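Local coordinates for protein pectate lyase (Pectobacterium carotovorum, PDB 4U4B) that probably cleaves polygalacturonate and methyl-esterified pectins by calcium-dependent beta-elimination, working from within the chain and accepting even highly methylated substrates, at residues W87-T92 / S102-T107. Sequence-based numbering, arbitrary orientation.
Sequences WYWVDT and SNAAST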
loop_
_atom_site.group_PDB
_atom_site.type_symbol
_atom_site.label_atom_id
_atom_site.label_comp_id
_atom_site.label_asym_id
_atom_site.label_seq_id
_atom_site.Cartn_x
_atom_site.Cartn_y
_atom_site.Cartn_z
ATOM N N TRP A 87 -12.954 -19.052 2.357
ATOM C CA TRP A 87 -11.811 -19.350 1.515
ATOM C C TRP A 87 -11.905 -18.527 0.239
ATOM O O TRP A 87 -12.999 -18.354 -0.325
ATOM C CB TRP A 87 -11.749 -20.851 1.203
ATOM C CG TRP A 87 -11.289 -21.683 2.361
ATOM C CD1 TRP A 87 -10.059 -22.270 2.517
ATOM C CD2 TRP A 87 -12.042 -22.029 3.531
ATOM N NE1 TRP A 87 -10.007 -22.959 3.703
ATOM C CE2 TRP A 87 -11.208 -22.824 4.348
ATOM C CE3 TRP A 87 -13.346 -21.746 3.959
ATOM C CZ2 TRP A 87 -11.636 -23.344 5.575
ATOM C CZ3 TRP A 87 -13.765 -22.252 5.179
ATOM C CH2 TRP A 87 -12.912 -23.042 5.978
ATOM N N TYR A 88 -10.760 -18.026 -0.215
ATOM C CA TYR A 88 -10.700 -17.174 -1.401
ATOM C C TYR A 88 -9.675 -17.651 -2.442
ATOM O O TYR A 88 -8.650 -18.243 -2.100
ATOM C CB TYR A 88 -10.348 -15.735 -1.017
ATOM C CG TYR A 88 -11.329 -15.028 -0.107
ATOM C CD1 TYR A 88 -11.260 -15.176 1.267
ATOM C CD2 TYR A 88 -12.300 -14.179 -0.632
ATOM C CE1 TYR A 88 -12.135 -14.515 2.104
ATOM C CE2 TYR A 88 -13.194 -13.503 0.198
ATOM C CZ TYR A 88 -13.103 -13.679 1.569
ATOM O OH TYR A 88 -13.977 -13.007 2.400
ATOM N N TRP A 89 -9.963 -17.328 -3.702
ATOM C CA TRP A 89 -9.095 -17.569 -4.851
ATOM C C TRP A 89 -9.245 -16.401 -5.798
ATOM O O TRP A 89 -10.339 -15.852 -5.957
ATOM C CB TRP A 89 -9.464 -18.858 -5.606
ATOM C CG TRP A 89 -9.309 -20.108 -4.831
ATOM C CD1 TRP A 89 -8.228 -20.939 -4.827
ATOM C CD2 TRP A 89 -10.265 -20.691 -3.941
ATOM N NE1 TRP A 89 -8.449 -22.000 -3.993
ATOM C CE2 TRP A 89 -9.686 -21.867 -3.422
ATOM C CE3 TRP A 89 -11.549 -20.332 -3.524
ATOM C CZ2 TRP A 89 -10.350 -22.692 -2.516
ATOM C CZ3 TRP A 89 -12.202 -21.142 -2.610
ATOM C CH2 TRP A 89 -11.606 -22.308 -2.118
ATOM N N VAL A 90 -8.151 -16.034 -6.447
ATOM C CA VAL A 90 -8.183 -15.032 -7.497
ATOM C C VAL A 90 -7.662 -15.679 -8.765
ATOM O O VAL A 90 -6.582 -16.263 -8.763
ATOM C CB VAL A 90 -7.346 -13.791 -7.124
ATOM C CG1 VAL A 90 -7.191 -12.875 -8.311
ATOM C CG2 VAL A 90 -7.988 -13.062 -5.931
ATOM N N ASP A 91 -8.463 -15.631 -9.826
ATOM C CA ASP A 91 -8.057 -16.168 -11.120
ATOM C C ASP A 91 -7.794 -15.006 -12.062
ATOM O O ASP A 91 -8.576 -14.058 -12.120
ATOM C CB ASP A 91 -9.131 -17.092 -11.731
ATOM C CG ASP A 91 -9.350 -18.361 -10.930
ATOM O OD1 ASP A 91 -8.596 -18.616 -9.979
ATOM O OD2 ASP A 91 -10.272 -19.129 -11.260
ATOM N N THR A 92 -6.690 -15.080 -12.792
ATOM C CA THR A 92 -6.402 -14.107 -13.836
ATOM C C THR A 92 -6.763 -14.694 -15.200
ATOM O O THR A 92 -6.610 -15.896 -15.439
ATOM C CB THR A 92 -4.920 -13.697 -13.835
ATOM O OG1 THR A 92 -4.128 -14.826 -14.214
ATOM C CG2 THR A 92 -4.478 -13.222 -12.450
ATOM N N SER A 102 -4.827 -18.702 -8.453
ATOM C CA SER A 102 -4.000 -18.412 -7.290
ATOM C C SER A 102 -4.023 -19.546 -6.278
ATOM O O SER A 102 -4.890 -20.433 -6.341
ATOM C CB SER A 102 -4.475 -17.132 -6.602
ATOM O OG SER A 102 -5.558 -17.420 -5.741
ATOM N N ASN A 103 -3.081 -19.512 -5.336
ATOM C CA ASN A 103 -3.216 -20.321 -4.134
ATOM C C ASN A 103 -4.498 -19.944 -3.393
ATOM O O ASN A 103 -4.959 -18.795 -3.496
ATOM C CB ASN A 103 -2.025 -20.117 -3.206
ATOM C CG ASN A 103 -1.945 -18.693 -2.702
ATOM O OD1 ASN A 103 -1.497 -17.811 -3.424
ATOM N ND2 ASN A 103 -2.423 -18.454 -1.487
ATOM N N ALA A 104 -5.075 -20.885 -2.652
ATOM C CA ALA A 104 -6.153 -20.540 -1.718
ATOM C C ALA A 104 -5.651 -19.629 -0.595
ATOM O O ALA A 104 -4.555 -19.813 -0.064
ATOM C CB ALA A 104 -6.779 -21.796 -1.122
ATOM N N ALA A 105 -6.449 -18.634 -0.242
ATOM C CA ALA A 105 -6.218 -17.882 0.986
ATOM C C ALA A 105 -7.466 -17.992 1.847
ATOM O O ALA A 105 -8.572 -18.078 1.320
ATOM C CB ALA A 105 -5.883 -16.433 0.684
ATOM N N SER A 106 -7.304 -18.001 3.165
ATOM C CA SER A 106 -8.424 -18.293 4.052
ATOM C C SER A 106 -8.352 -17.567 5.387
ATOM O O SER A 106 -7.269 -17.192 5.850
ATOM C CB SER A 106 -8.494 -19.802 4.304
ATOM O OG SER A 106 -9.573 -20.127 5.167
ATOM N N THR A 107 -9.503 -17.394 6.028
ATOM C CA THR A 107 -9.508 -16.819 7.370
ATOM C C THR A 107 -9.450 -17.932 8.409
ATOM O O THR A 107 -9.281 -17.675 9.591
ATOM C CB THR A 107 -10.739 -15.925 7.618
ATOM O OG1 THR A 107 -11.931 -16.656 7.311
ATOM C CG2 THR A 107 -10.681 -14.711 6.727
#
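W87 lies over S106 in an antiparallel beta hairpin whose second strand, 99-106, forms one border of a four-stranded sheet in the N-terminal region, away from the calcium-binding residues. The hairpin illustrates how an edge strand can leave regular pairing and still stay attached. At the regular end, Y88 and A105 make a hydrogen-bonded pair: Y88 N reaches A105 O at 2.7 Å, and A105 N returns a bond to Y88 O. W87 and S106 form the adjoining non-hydrogen-bonded pair. S106 CB sits 3.7 Å from the centroid of the five-membered ring of W87, a CH-pi contact over the face. The S106 hydroxyl, swung away from the backbone N (chi1 180°), also lies over this ring, but its hydrogen bonds run to Y86 O and A108 N. W89, on this side of the sheet too, turns its indole across A104, so that NE1 comes within 3.3 Å of A104 CB. Y88 and A105 point to the other face, where L28 and L26 of strand 24-30 meet them; the phenol of Y88 ends in a hydrogen bond to D77. Beyond A104 the register slips, and S102 rather than N103 stands opposite V90. S102 N bonds to V90 O, while the serine side chain replaces a backbone acceptor: V90 N points almost straight (177°) at S102 OG, 3.0 Å away, and that hydroxyl donates in turn to N103 O at 2.7 Å.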